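Local coordinates for pyridoxal kinase (Lactobacillus plantarum, PDB 3IBQ), which probably catalyses the ATP-dependent phosphorylation of pyridoxal, and perhaps of related B6 vitamers, at residues V161-L166 with A176-V181. Numbering follows the deposited sequence.
Sequences VILPAL and AVITDV. With ATP (adenosine-5'-triphosphate), chain B.
Ile178 CD1 sits among three side chains of helix 159-167, and the distances show where the packing is tight: Leu163 CD2 lies 3.6 Å from Ile178 CD1, Leu166 CD1 4.0 Å, and Ile162 CG2 4.1 Å. Leu163 also reaches further back along the isoleucine, its CD2 lying 3.7 Å from Ile178 CG1. The first torsion of Ile178 (chi1 -62°) sets CG1 opposite its carbonyl carbon, and the extended chi2 of -178° carries CD1 out to the helix. Leu166 and Ile162 each meet this chain at about a right angle. Two residues before Ile178, Ala176 CB rests 3.9 Å from Leu166 CB, and the CA atoms of Leu166 and Ala176 are 6.4 Å apart, a closeness consistent with so small a side chain. Helix 161-166 runs nearly antiparallel to strand 178-181 (160°); helix 159-167 belongs to the crossover that joins parallel strands 137-138 and 175-183 in this ribokinase-like α/β fold. Were Ile178 cut back to an alanine, a gap would probably open among Leu163, Leu166 and Ile162, leaving their methyls without a common partner. By contrast, Pro164 points away from the strand and, like Val161, is exposed. Further along the strand the chain turns to the nucleotide, where Thr179 O accepts a 2.8 Å hydrogen bond from ATP O3'.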
loop_
_atom_site.group_PDB
_atom_site.type_symbol
_atom_site.label_atom_id
_atom_site.label_comp_id
_atom_site.label_asym_id
_atom_site.label_seq_id
_atom_site.Cartn_x
_atom_site.Cartn_y
_atom_site.Cartn_z
ATOM N N VAL A 161 -2.530 -18.968 -12.139
ATOM C CA VAL A 161 -3.137 -19.667 -11.006
ATOM C C VAL A 161 -3.405 -18.749 -9.755
ATOM O O VAL A 161 -4.492 -18.643 -9.265
ATOM C CB VAL A 161 -2.344 -20.952 -10.614
ATOM C CG1 VAL A 161 -2.905 -21.595 -9.446
ATOM C CG2 VAL A 161 -2.262 -21.952 -11.794
ATOM N N ILE A 162 -2.366 -18.115 -9.273
ATOM C CA ILE A 162 -2.464 -17.242 -8.133
ATOM C C ILE A 162 -3.349 -16.011 -8.370
ATOM O O ILE A 162 -4.082 -15.663 -7.514
ATOM C CB ILE A 162 -1.094 -16.895 -7.544
ATOM C CG1 ILE A 162 -1.252 -16.336 -6.150
ATOM C CG2 ILE A 162 -0.310 -15.961 -8.414
ATOM C CD1 ILE A 162 0.009 -16.195 -5.500
ATOM N N LEU A 163 -3.296 -15.373 -9.515
ATOM C CA LEU A 163 -4.142 -14.219 -9.714
ATOM C C LEU A 163 -5.685 -14.485 -9.587
ATOM O O LEU A 163 -6.354 -13.794 -8.886
ATOM C CB LEU A 163 -3.742 -13.392 -10.905
ATOM C CG LEU A 163 -2.382 -12.696 -10.810
ATOM C CD1 LEU A 163 -1.918 -12.148 -12.052
ATOM C CD2 LEU A 163 -2.404 -11.675 -9.758
ATOM N N PRO A 164 -6.187 -15.536 -10.231
ATOM C CA PRO A 164 -7.589 -15.880 -10.126
ATOM C C PRO A 164 -7.921 -16.313 -8.718
ATOM O O PRO A 164 -8.954 -16.027 -8.213
ATOM C CB PRO A 164 -7.717 -17.040 -11.100
ATOM C CG PRO A 164 -6.741 -16.848 -12.012
ATOM C CD PRO A 164 -5.580 -16.329 -11.293
ATOM N N ALA A 165 -7.003 -17.006 -8.090
ATOM C CA ALA A 165 -7.215 -17.463 -6.744
ATOM C C ALA A 165 -7.455 -16.283 -5.805
ATOM O O ALA A 165 -8.358 -16.313 -5.039
ATOM C CB ALA A 165 -6.107 -18.287 -6.291
ATOM N N LEU A 166 -6.639 -15.254 -5.954
ATOM C CA LEU A 166 -6.737 -14.017 -5.189
ATOM C C LEU A 166 -8.016 -13.305 -5.485
ATOM O O LEU A 166 -8.650 -12.856 -4.594
ATOM C CB LEU A 166 -5.579 -13.063 -5.498
ATOM C CG LEU A 166 -4.192 -13.163 -4.886
ATOM C CD1 LEU A 166 -3.225 -12.308 -5.635
ATOM C CD2 LEU A 166 -4.196 -12.824 -3.466
ATOM N N ALA A 176 -6.741 -7.658 -8.051
ATOM C CA ALA A 176 -5.597 -8.100 -7.305
ATOM C C ALA A 176 -4.377 -7.786 -8.169
ATOM O O ALA A 176 -4.292 -8.235 -9.258
ATOM C CB ALA A 176 -5.652 -9.516 -7.044
ATOM N N VAL A 177 -3.484 -6.978 -7.641
ATOM C CA VAL A 177 -2.289 -6.579 -8.328
ATOM C C VAL A 177 -1.095 -7.003 -7.544
ATOM O O VAL A 177 -0.891 -6.547 -6.453
ATOM C CB VAL A 177 -2.234 -5.019 -8.627
ATOM C CG1 VAL A 177 -1.040 -4.655 -9.360
ATOM C CG2 VAL A 177 -3.398 -4.568 -9.337
ATOM N N ILE A 178 -0.325 -7.902 -8.105
ATOM C CA ILE A 178 0.879 -8.366 -7.437
ATOM C C ILE A 178 1.998 -7.399 -7.830
ATOM O O ILE A 178 2.241 -7.256 -8.941
ATOM C CB ILE A 178 1.214 -9.806 -7.718
ATOM C CG1 ILE A 178 0.106 -10.729 -7.214
ATOM C CG2 ILE A 178 2.543 -10.116 -7.178
ATOM C CD1 ILE A 178 0.349 -12.095 -7.399
ATOM N N THR A 179 2.627 -6.745 -6.863
ATOM C CA THR A 179 3.546 -5.589 -7.057
ATOM C C THR A 179 5.090 -5.726 -7.276
ATOM O O THR A 179 5.763 -4.817 -7.655
ATOM C CB THR A 179 3.390 -4.613 -5.875
ATOM O OG1 THR A 179 3.707 -5.285 -4.680
ATOM C CG2 THR A 179 1.986 -4.047 -5.832
ATOM N N ASP A 180 5.628 -6.847 -6.991
ATOM C CA ASP A 180 7.054 -6.951 -7.057
ATOM C C ASP A 180 7.470 -8.055 -8.023
ATOM O O ASP A 180 8.409 -8.739 -7.770
ATOM C CB ASP A 180 7.538 -7.324 -5.666
ATOM C CG ASP A 180 6.921 -8.631 -5.208
ATOM O OD1 ASP A 180 6.012 -9.111 -5.846
ATOM O OD2 ASP A 180 7.407 -9.208 -4.275
ATOM N N VAL A 181 6.700 -8.238 -9.062
ATOM C CA VAL A 181 6.947 -9.281 -10.010
ATOM C C VAL A 181 8.168 -8.934 -10.866
ATOM O O VAL A 181 8.224 -7.917 -11.452
ATOM C CB VAL A 181 5.763 -9.568 -10.882
ATOM C CG1 VAL A 181 6.064 -10.602 -11.859
ATOM C CG2 VAL A 181 4.563 -9.895 -10.065
HETATM P PG ATP B . 8.961 -2.238 0.624
HETATM O O1G ATP B . 10.177 -1.313 0.624
HETATM O O2G ATP B . 9.294 -3.474 1.333
HETATM O O3G ATP B . 7.638 -1.528 0.808
HETATM P PB ATP B . 7.171 -3.419 -1.041
HETATM O O1B ATP B . 6.357 -2.726 -0.015
HETATM O O2B ATP B . 7.035 -4.908 -1.133
HETATM O O3B ATP B . 8.658 -3.033 -0.720
HETATM P PA ATP B . 8.274 -3.344 -3.543
HETATM O O1A ATP B . 8.368 -4.746 -3.865
HETATM O O2A ATP B . 9.524 -2.664 -3.105
HETATM O O3A ATP B . 7.155 -2.854 -2.505
HETATM O "O5'" ATP B . 7.674 -2.627 -4.781
HETATM C "C5'" ATP B . 7.461 -1.266 -4.784
HETATM C "C4'" ATP B . 7.628 -0.795 -6.195
HETATM O "O4'" ATP B . 8.701 0.115 -6.243
HETATM C "C3'" ATP B . 7.915 -1.865 -7.243
HETATM O "O3'" ATP B . 6.756 -2.166 -7.895
HETATM C "C2'" ATP B . 8.634 -1.070 -8.239
HETATM O "O2'" ATP B . 7.624 -0.267 -8.845
HETATM C "C1'" ATP B . 9.466 -0.158 -7.382
HETATM N N9 ATP B . 10.803 -0.655 -6.983
HETATM C C8 ATP B . 11.114 -1.253 -5.881
HETATM N N7 ATP B . 12.407 -1.523 -5.840
HETATM C C5 ATP B . 12.952 -1.099 -6.925
HETATM C C6 ATP B . 14.300 -1.100 -7.543
HETATM N N6 ATP B . 15.355 -1.578 -6.898
HETATM N N1 ATP B . 14.387 -0.567 -8.717
HETATM C C2 ATP B . 13.362 -0.079 -9.362
HETATM N N3 ATP B . 12.144 -0.019 -8.897
HETATM C C4 ATP B . 11.880 -0.510 -7.693
#